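Local structure of alanine racemase (Corynebacterium glutamicum, 2DY3) at residues A240-I248 / R265-A273; T290-Q298 / I309-V318. The protein belongs to the alanine racemase family of enzymes, pairing a TIM-barrel-type N-terminal domain with a C-terminal beta domain and binding pyridoxal-5'-phosphate. All coordinates share one frame; numbering follows the deposited sequence.

Contact 1. Residues A240-I248 / R265-A273; sequences AKVSVVKQI and RGFVAVVPA
Val270 N donates to Val244 O at 2.8 Å, and further along Lys246 and Val268 exchange two backbone bonds, Lys246 N to Val268 O and Val268 N to Lys246 O, each 2.7 Å long. Ile248 N bonds Gly266 O, and Ser243 N bonds Val270 O where Val242 and Ser243 interrupt the strand. These bonds make two antiparallel neighbours of the mixed sheet in the C-terminal domain, with strand 267-271 between strands 236-247 and 307-312. On one face Gln247 lies alongside Phe267: its CG, anti to the backbone N (chi1 178°), sits over the ring, 3.8 Å from the Phe267 centroid, in a CH-pi contact, and the extended chain carries the amide on at 32° to the ring plane. Gln247 OE1 then takes a weak bond from Arg265 NE, 3.4 Å away. Phe267 CZ also lies against a face of the Arg265 guanidinium. On the other face Val268 packs by CG2 on Lys246 CB and by CG1 on Ile248 CD1, 3.5 Å away. That face meets the second subunit: Lys246 NZ makes a salt bridge with Asp124 of the second subunit and hydrogen bonds to Arg129 O and Gly131 O of that subunit.

Contact 2. Residues T290-Q298 / I309-V318; sequences TIDGLDYPQ and ISLGDNPHGV
Tyr296 reaches from strand 294-298 across to Ile309 and on to the turn Asn314-Gly317. Its CB lies 3.9 Å from Ile309 CD1, a methyl that also meets Ile291 CD1. With CG anti to the carbonyl carbon (chi1 -63°), the ring runs past Leu311, whose CD2 sits over one face, 4.2 Å from the Tyr296 centroid, and Ser310 O approaches the ring edge at CD2. Further out, CZ of Tyr296 is 3.8 Å from Val318 CG2. The OH ends beside the edge of the His316 imidazole and is 2.8 Å from a water, which donates to Asn314 OD1 and accepts from His316 N. The imidazole is sandwiched: Leu294 CD1 stands over one face, 3.4 Å from the His316 centroid, and Pro315 CG over the other. At the far end of the strand, Ser310 N bonds Pro297 O at 3.0 Å, joining the two strands of the beta hairpin as they splay apart. Asn314 fastens the turn by accepting from Val318 N and donating through ND2 to Val318 O. Packing is thus mostly apolar; apart from the backbone bond, the Tyr296 hydroxyl reaches the turn through a water, and Asn314 already braces that turn.

Reading from the N terminus, strand 236-247 comes first, and contact 1 joins it to strand 267-271, closing a loop whose residues 249-264 are not modelled. The chain then runs on to strand 288-291, turns tightly into 294-299 and returns as 307-312, where contact 2 closes the hairpin. The two contacts are in series, neither enclosing nor crossing the other, yet their centres are about 9 Å apart. Strand 307-312 runs beside 267-271 and couples them: Phe267 N lies 2.8 Å from Gly312 O, and Ala269 N 2.9 Å from Ile309 O, both probable hydrogen bonds. A classic beta bulge at Leu311 and Gly312, opposite Phe267, marks this junction within the C-terminal domain sheet.

Contact 1. Residues A240-I248 / R265-A273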
loop_
_atom_site.group_PDB
_atom_site.type_symbol
_atom_site.label_atom_id
_atom_site.label_comp_id
_atom_site.label_asym_id
_atom_site.label_seq_id
_atom_site.Cartn_x
_atom_site.Cartn_y
_atom_site.Cartn_z
ATOM N N ALA B 240 -9.087 -10.893 8.472
ATOM C CA ALA B 240 -9.947 -9.871 9.041
ATOM C C ALA B 240 -11.053 -10.518 9.852
ATOM O O ALA B 240 -11.365 -11.695 9.679
ATOM C CB ALA B 240 -10.550 -9.019 7.926
ATOM N N LYS B 241 -11.635 -9.745 10.754
ATOM C CA LYS B 241 -12.728 -10.237 11.565
ATOM C C LYS B 241 -13.998 -9.641 10.971
ATOM O O LYS B 241 -14.068 -8.431 10.731
ATOM C CB LYS B 241 -12.535 -9.804 13.019
ATOM C CG LYS B 241 -11.262 -10.379 13.628
ATOM C CD LYS B 241 -11.284 -10.341 15.142
ATOM C CE LYS B 241 -10.142 -11.171 15.716
ATOM N NZ LYS B 241 -10.134 -11.167 17.205
ATOM N N VAL B 242 -14.983 -10.493 10.710
ATOM C CA VAL B 242 -16.246 -10.053 10.140
ATOM C C VAL B 242 -16.892 -9.017 11.049
ATOM O O VAL B 242 -17.066 -9.249 12.244
ATOM C CB VAL B 242 -17.207 -11.247 9.956
ATOM C CG1 VAL B 242 -18.535 -10.769 9.358
ATOM C CG2 VAL B 242 -16.557 -12.296 9.061
ATOM N N SER B 243 -17.244 -7.870 10.481
ATOM C CA SER B 243 -17.852 -6.804 11.264
ATOM C C SER B 243 -19.351 -6.988 11.427
ATOM O O SER B 243 -19.909 -6.697 12.483
ATOM C CB SER B 243 -17.578 -5.454 10.605
ATOM O OG SER B 243 -18.124 -5.414 9.300
ATOM N N VAL B 244 -20.005 -7.467 10.376
ATOM C CA VAL B 244 -21.442 -7.671 10.422
ATOM C C VAL B 244 -21.889 -8.798 9.499
ATOM O O VAL B 244 -21.334 -8.985 8.414
ATOM C CB VAL B 244 -22.216 -6.385 9.995
ATOM C CG1 VAL B 244 -23.706 -6.638 10.047
ATOM C CG2 VAL B 244 -21.864 -5.220 10.894
ATOM N N VAL B 245 -22.888 -9.549 9.951
ATOM C CA VAL B 245 -23.469 -10.626 9.161
ATOM C C VAL B 245 -24.879 -10.156 8.861
ATOM O O VAL B 245 -25.658 -9.879 9.771
ATOM C CB VAL B 245 -23.515 -11.951 9.934
ATOM C CG1 VAL B 245 -24.433 -12.936 9.218
ATOM C CG2 VAL B 245 -22.104 -12.534 10.039
ATOM N N LYS B 246 -25.202 -10.052 7.582
ATOM C CA LYS B 246 -26.509 -9.556 7.171
ATOM C C LYS B 246 -27.343 -10.602 6.451
ATOM O O LYS B 246 -26.834 -11.360 5.631
ATOM C CB LYS B 246 -26.323 -8.350 6.247
ATOM C CG LYS B 246 -27.460 -7.346 6.266
ATOM C CD LYS B 246 -27.558 -6.687 7.633
ATOM C CE LYS B 246 -28.137 -5.297 7.528
ATOM N NZ LYS B 246 -27.186 -4.379 6.858
ATOM N N GLN B 247 -28.632 -10.637 6.762
ATOM C CA GLN B 247 -29.526 -11.570 6.105
ATOM C C GLN B 247 -30.302 -10.819 5.039
ATOM O O GLN B 247 -30.826 -9.735 5.290
ATOM C CB GLN B 247 -30.510 -12.192 7.095
ATOM C CG GLN B 247 -31.490 -13.145 6.418
ATOM C CD GLN B 247 -32.389 -13.880 7.394
ATOM O OE1 GLN B 247 -33.207 -14.709 6.991
ATOM N NE2 GLN B 247 -32.241 -13.585 8.683
ATOM N N ILE B 248 -30.352 -11.390 3.845
ATOM C CA ILE B 248 -31.086 -10.784 2.747
ATOM C C ILE B 248 -32.378 -11.573 2.617
ATOM O O ILE B 248 -32.449 -12.548 1.870
ATOM C CB ILE B 248 -30.300 -10.874 1.429
ATOM C CG1 ILE B 248 -28.935 -10.204 1.598
ATOM C CG2 ILE B 248 -31.088 -10.211 0.306
ATOM C CD1 ILE B 248 -28.041 -10.326 0.388
ATOM N N ARG B 265 -33.433 -17.443 1.658
ATOM C CA ARG B 265 -32.990 -17.025 2.982
ATOM C C ARG B 265 -31.471 -16.960 2.917
ATOM O O ARG B 265 -30.777 -17.843 3.424
ATOM C CB ARG B 265 -33.417 -18.025 4.058
ATOM C CG ARG B 265 -33.286 -17.462 5.465
ATOM C CD ARG B 265 -33.213 -18.544 6.526
ATOM N NE ARG B 265 -33.029 -17.963 7.854
ATOM C CZ ARG B 265 -32.570 -18.632 8.905
ATOM N NH1 ARG B 265 -32.240 -19.911 8.788
ATOM N NH2 ARG B 265 -32.434 -18.019 10.074
ATOM N N GLY B 266 -30.963 -15.913 2.274
ATOM C CA GLY B 266 -29.531 -15.756 2.135
ATOM C C GLY B 266 -28.919 -14.807 3.143
ATOM O O GLY B 266 -29.613 -14.037 3.803
ATOM N N PHE B 267 -27.602 -14.873 3.254
ATOM C CA PHE B 267 -26.865 -14.033 4.176
ATOM C C PHE B 267 -25.559 -13.608 3.514
ATOM O O PHE B 267 -25.039 -14.302 2.638
ATOM C CB PHE B 267 -26.520 -14.814 5.448
ATOM C CG PHE B 267 -27.711 -15.339 6.189
ATOM C CD1 PHE B 267 -28.212 -14.664 7.292
ATOM C CD2 PHE B 267 -28.319 -16.522 5.799
ATOM C CE1 PHE B 267 -29.296 -15.162 7.996
ATOM C CE2 PHE B 267 -29.402 -17.025 6.493
ATOM C CZ PHE B 267 -29.892 -16.343 7.597
ATOM N N VAL B 268 -25.046 -12.461 3.938
ATOM C CA VAL B 268 -23.774 -11.946 3.458
ATOM C C VAL B 268 -23.049 -11.504 4.715
ATOM O O VAL B 268 -23.674 -11.298 5.757
ATOM C CB VAL B 268 -23.924 -10.714 2.515
ATOM C CG1 VAL B 268 -24.691 -11.101 1.270
ATOM C CG2 VAL B 268 -24.597 -9.562 3.242
ATOM N N ALA B 269 -21.732 -11.380 4.622
ATOM C CA ALA B 269 -20.925 -10.941 5.747
ATOM C C ALA B 269 -20.022 -9.812 5.265
ATOM O O ALA B 269 -19.554 -9.818 4.126
ATOM C CB ALA B 269 -20.083 -12.104 6.293
ATOM N N VAL B 270 -19.801 -8.833 6.129
ATOM C CA VAL B 270 -18.949 -7.709 5.785
ATOM C C VAL B 270 -17.591 -7.899 6.442
ATOM O O VAL B 270 -17.511 -8.171 7.635
ATOM C CB VAL B 270 -19.564 -6.381 6.272
ATOM C CG1 VAL B 270 -18.680 -5.211 5.858
ATOM C CG2 VAL B 270 -20.964 -6.214 5.685
ATOM N N VAL B 271 -16.521 -7.799 5.663
ATOM C CA VAL B 271 -15.189 -7.924 6.234
ATOM C C VAL B 271 -14.516 -6.567 6.076
ATOM O O VAL B 271 -14.454 -6.010 4.984
ATOM C CB VAL B 271 -14.380 -9.077 5.564
ATOM C CG1 VAL B 271 -15.087 -9.545 4.313
ATOM C CG2 VAL B 271 -12.961 -8.641 5.276
ATOM N N PRO B 272 -14.039 -6.004 7.192
ATOM C CA PRO B 272 -13.364 -4.710 7.315
ATOM C C PRO B 272 -12.036 -4.544 6.584
ATOM O O PRO B 272 -11.009 -4.298 7.208
ATOM C CB PRO B 272 -13.214 -4.550 8.830
ATOM C CG PRO B 272 -12.976 -5.945 9.272
ATOM C CD PRO B 272 -14.034 -6.711 8.486
ATOM N N ALA B 273 -12.074 -4.666 5.262
ATOM C CA ALA B 273 -10.888 -4.494 4.426
ATOM C C ALA B 273 -11.348 -3.996 3.054
ATOM O O ALA B 273 -12.217 -4.617 2.436
ATOM C CB ALA B 273 -10.140 -5.813 4.291
#

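Contact 2. Residues T290-Q298 / I309-V318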
loop_
_atom_site.group_PDB
_atom_site.type_symbol
_atom_site.label_atom_id
_atom_site.label_comp_id
_atom_site.label_asym_id
_atom_site.label_seq_id
_atom_site.Cartn_x
_atom_site.Cartn_y
_atom_site.Cartn_z
ATOM N N THR B 290 -11.591 -17.527 3.753
ATOM C CA THR B 290 -11.846 -18.764 4.467
ATOM C C THR B 290 -12.128 -18.516 5.940
ATOM O O THR B 290 -11.291 -17.966 6.657
ATOM C CB THR B 290 -10.652 -19.732 4.367
ATOM O OG1 THR B 290 -9.567 -19.232 5.158
ATOM C CG2 THR B 290 -10.189 -19.862 2.936
ATOM N N ILE B 291 -13.310 -18.936 6.379
ATOM C CA ILE B 291 -13.715 -18.793 7.768
ATOM C C ILE B 291 -13.810 -20.198 8.369
ATOM O O ILE B 291 -14.640 -21.004 7.960
ATOM C CB ILE B 291 -15.077 -18.086 7.875
ATOM C CG1 ILE B 291 -14.980 -16.686 7.260
ATOM C CG2 ILE B 291 -15.506 -17.997 9.334
ATOM C CD1 ILE B 291 -16.282 -15.904 7.281
ATOM N N ASP B 292 -12.947 -20.485 9.336
ATOM C CA ASP B 292 -12.923 -21.798 9.972
ATOM C C ASP B 292 -12.633 -22.879 8.940
ATOM O O ASP B 292 -13.199 -23.970 8.990
ATOM C CB ASP B 292 -14.253 -22.094 10.669
ATOM C CG ASP B 292 -14.462 -21.245 11.905
ATOM O OD1 ASP B 292 -13.532 -21.171 12.739
ATOM O OD2 ASP B 292 -15.556 -20.659 12.047
ATOM N N GLY B 293 -11.761 -22.559 7.991
ATOM C CA GLY B 293 -11.398 -23.528 6.977
ATOM C C GLY B 293 -12.348 -23.668 5.804
ATOM O O GLY B 293 -12.066 -24.437 4.889
ATOM N N LEU B 294 -13.468 -22.948 5.814
ATOM C CA LEU B 294 -14.410 -23.040 4.699
ATOM C C LEU B 294 -14.457 -21.762 3.858
ATOM O O LEU B 294 -14.381 -20.655 4.381
ATOM C CB LEU B 294 -15.814 -23.393 5.202
ATOM C CG LEU B 294 -16.007 -24.837 5.684
ATOM C CD1 LEU B 294 -17.465 -25.193 5.610
ATOM C CD2 LEU B 294 -15.228 -25.793 4.807
ATOM N N ASP B 295 -14.574 -21.931 2.546
ATOM C CA ASP B 295 -14.602 -20.805 1.626
ATOM C C ASP B 295 -15.953 -20.129 1.467
ATOM O O ASP B 295 -16.999 -20.761 1.551
ATOM C CB ASP B 295 -14.115 -21.238 0.242
ATOM C CG ASP B 295 -12.619 -21.476 0.193
ATOM O OD1 ASP B 295 -11.926 -21.141 1.177
ATOM O OD2 ASP B 295 -12.134 -21.988 -0.837
ATOM N N TYR B 296 -15.902 -18.823 1.237
ATOM C CA TYR B 296 -17.081 -18.003 1.012
ATOM C C TYR B 296 -16.622 -16.969 -0.012
ATOM O O TYR B 296 -15.741 -16.153 0.257
ATOM C CB TYR B 296 -17.537 -17.328 2.312
ATOM C CG TYR B 296 -17.976 -18.304 3.384
ATOM C CD1 TYR B 296 -17.097 -18.726 4.376
ATOM C CD2 TYR B 296 -19.266 -18.822 3.389
ATOM C CE1 TYR B 296 -17.495 -19.637 5.344
ATOM C CE2 TYR B 296 -19.671 -19.730 4.345
ATOM C CZ TYR B 296 -18.787 -20.138 5.320
ATOM O OH TYR B 296 -19.200 -21.049 6.265
ATOM N N PRO B 297 -17.214 -17.004 -1.210
ATOM C CA PRO B 297 -16.894 -16.099 -2.314
ATOM C C PRO B 297 -17.192 -14.629 -2.059
ATOM O O PRO B 297 -18.220 -14.279 -1.479
ATOM C CB PRO B 297 -17.725 -16.657 -3.457
ATOM C CG PRO B 297 -18.963 -17.108 -2.746
ATOM C CD PRO B 297 -18.382 -17.838 -1.543
ATOM N N GLN B 298 -16.271 -13.775 -2.490
ATOM C CA GLN B 298 -16.436 -12.336 -2.357
ATOM C C GLN B 298 -17.482 -11.972 -3.404
ATOM O O GLN B 298 -17.513 -12.568 -4.479
ATOM C CB GLN B 298 -15.099 -11.631 -2.638
ATOM C CG GLN B 298 -15.147 -10.105 -2.754
ATOM C CD GLN B 298 -15.741 -9.642 -4.069
ATOM O OE1 GLN B 298 -15.648 -10.341 -5.077
ATOM N NE2 GLN B 298 -16.342 -8.455 -4.071
ATOM N N ILE B 309 -18.912 -10.851 1.338
ATOM C CA ILE B 309 -18.824 -12.253 0.948
ATOM C C ILE B 309 -20.200 -12.882 1.151
ATOM O O ILE B 309 -20.963 -12.459 2.032
ATOM C CB ILE B 309 -17.791 -13.024 1.810
ATOM C CG1 ILE B 309 -18.237 -13.045 3.275
ATOM C CG2 ILE B 309 -16.423 -12.366 1.699
ATOM C CD1 ILE B 309 -17.347 -13.896 4.163
ATOM N N SER B 310 -20.522 -13.880 0.334
ATOM C CA SER B 310 -21.809 -14.545 0.453
ATOM C C SER B 310 -21.685 -15.812 1.287
ATOM O O SER B 310 -20.812 -16.649 1.057
ATOM C CB SER B 310 -22.384 -14.876 -0.931
ATOM O OG SER B 310 -21.496 -15.677 -1.686
ATOM N N LEU B 311 -22.569 -15.932 2.265
ATOM C CA LEU B 311 -22.591 -17.077 3.157
ATOM C C LEU B 311 -23.652 -18.068 2.681
ATOM O O LEU B 311 -23.796 -19.158 3.237
ATOM C CB LEU B 311 -22.932 -16.608 4.572
ATOM C CG LEU B 311 -22.116 -15.439 5.132
ATOM C CD1 LEU B 311 -22.628 -15.074 6.523
ATOM C CD2 LEU B 311 -20.640 -15.822 5.186
ATOM N N GLY B 312 -24.393 -17.693 1.646
ATOM C CA GLY B 312 -25.450 -18.567 1.172
ATOM C C GLY B 312 -26.493 -18.589 2.273
ATOM O O GLY B 312 -26.889 -17.532 2.767
ATOM N N ASP B 313 -26.935 -19.773 2.680
ATOM C CA ASP B 313 -27.924 -19.856 3.750
ATOM C C ASP B 313 -27.204 -19.896 5.092
ATOM O O ASP B 313 -27.813 -20.142 6.130
ATOM C CB ASP B 313 -28.797 -21.101 3.580
ATOM C CG ASP B 313 -28.005 -22.377 3.676
ATOM O OD1 ASP B 313 -27.003 -22.519 2.942
ATOM O OD2 ASP B 313 -28.387 -23.239 4.492
ATOM N N ASN B 314 -25.900 -19.643 5.051
ATOM C CA ASN B 314 -25.060 -19.640 6.240
ATOM C C ASN B 314 -25.284 -20.875 7.116
ATOM O O ASN B 314 -25.622 -20.765 8.293
ATOM C CB ASN B 314 -25.305 -18.362 7.054
ATOM C CG ASN B 314 -24.262 -18.156 8.139
ATOM O OD1 ASN B 314 -23.120 -18.592 7.999
ATOM N ND2 ASN B 314 -24.643 -17.475 9.213
ATOM N N PRO B 315 -25.086 -22.073 6.544
ATOM C CA PRO B 315 -25.267 -23.343 7.259
ATOM C C PRO B 315 -24.310 -23.594 8.424
ATOM O O PRO B 315 -24.631 -24.356 9.336
ATOM C CB PRO B 315 -25.113 -24.384 6.151
ATOM C CG PRO B 315 -24.129 -23.738 5.227
ATOM C CD PRO B 315 -24.652 -22.311 5.157
ATOM N N HIS B 316 -23.148 -22.951 8.400
ATOM C CA HIS B 316 -22.155 -23.131 9.450
ATOM C C HIS B 316 -22.293 -22.070 10.538
ATOM O O HIS B 316 -21.463 -21.970 11.445
ATOM C CB HIS B 316 -20.761 -23.112 8.825
ATOM C CG HIS B 316 -20.645 -24.008 7.631
ATOM N ND1 HIS B 316 -20.666 -25.383 7.730
ATOM C CD2 HIS B 316 -20.621 -23.728 6.305
ATOM C CE1 HIS B 316 -20.666 -25.911 6.518
ATOM N NE2 HIS B 316 -20.641 -24.927 5.635
ATOM N N GLY B 317 -23.356 -21.280 10.439
ATOM C CA GLY B 317 -23.612 -20.254 11.432
ATOM C C GLY B 317 -22.539 -19.201 11.634
ATOM O O GLY B 317 -22.261 -18.816 12.768
ATOM N N VAL B 318 -21.932 -18.736 10.551
ATOM C CA VAL B 318 -20.916 -17.698 10.653
ATOM C C VAL B 318 -21.541 -16.478 11.325
ATOM O O VAL B 318 -22.641 -16.067 10.967
ATOM C CB VAL B 318 -20.420 -17.254 9.268
ATOM C CG1 VAL B 318 -19.502 -16.021 9.417
ATOM C CG2 VAL B 318 -19.696 -18.409 8.578
HETATM O O HOH W 1 -21.976 -20.721 6.728
#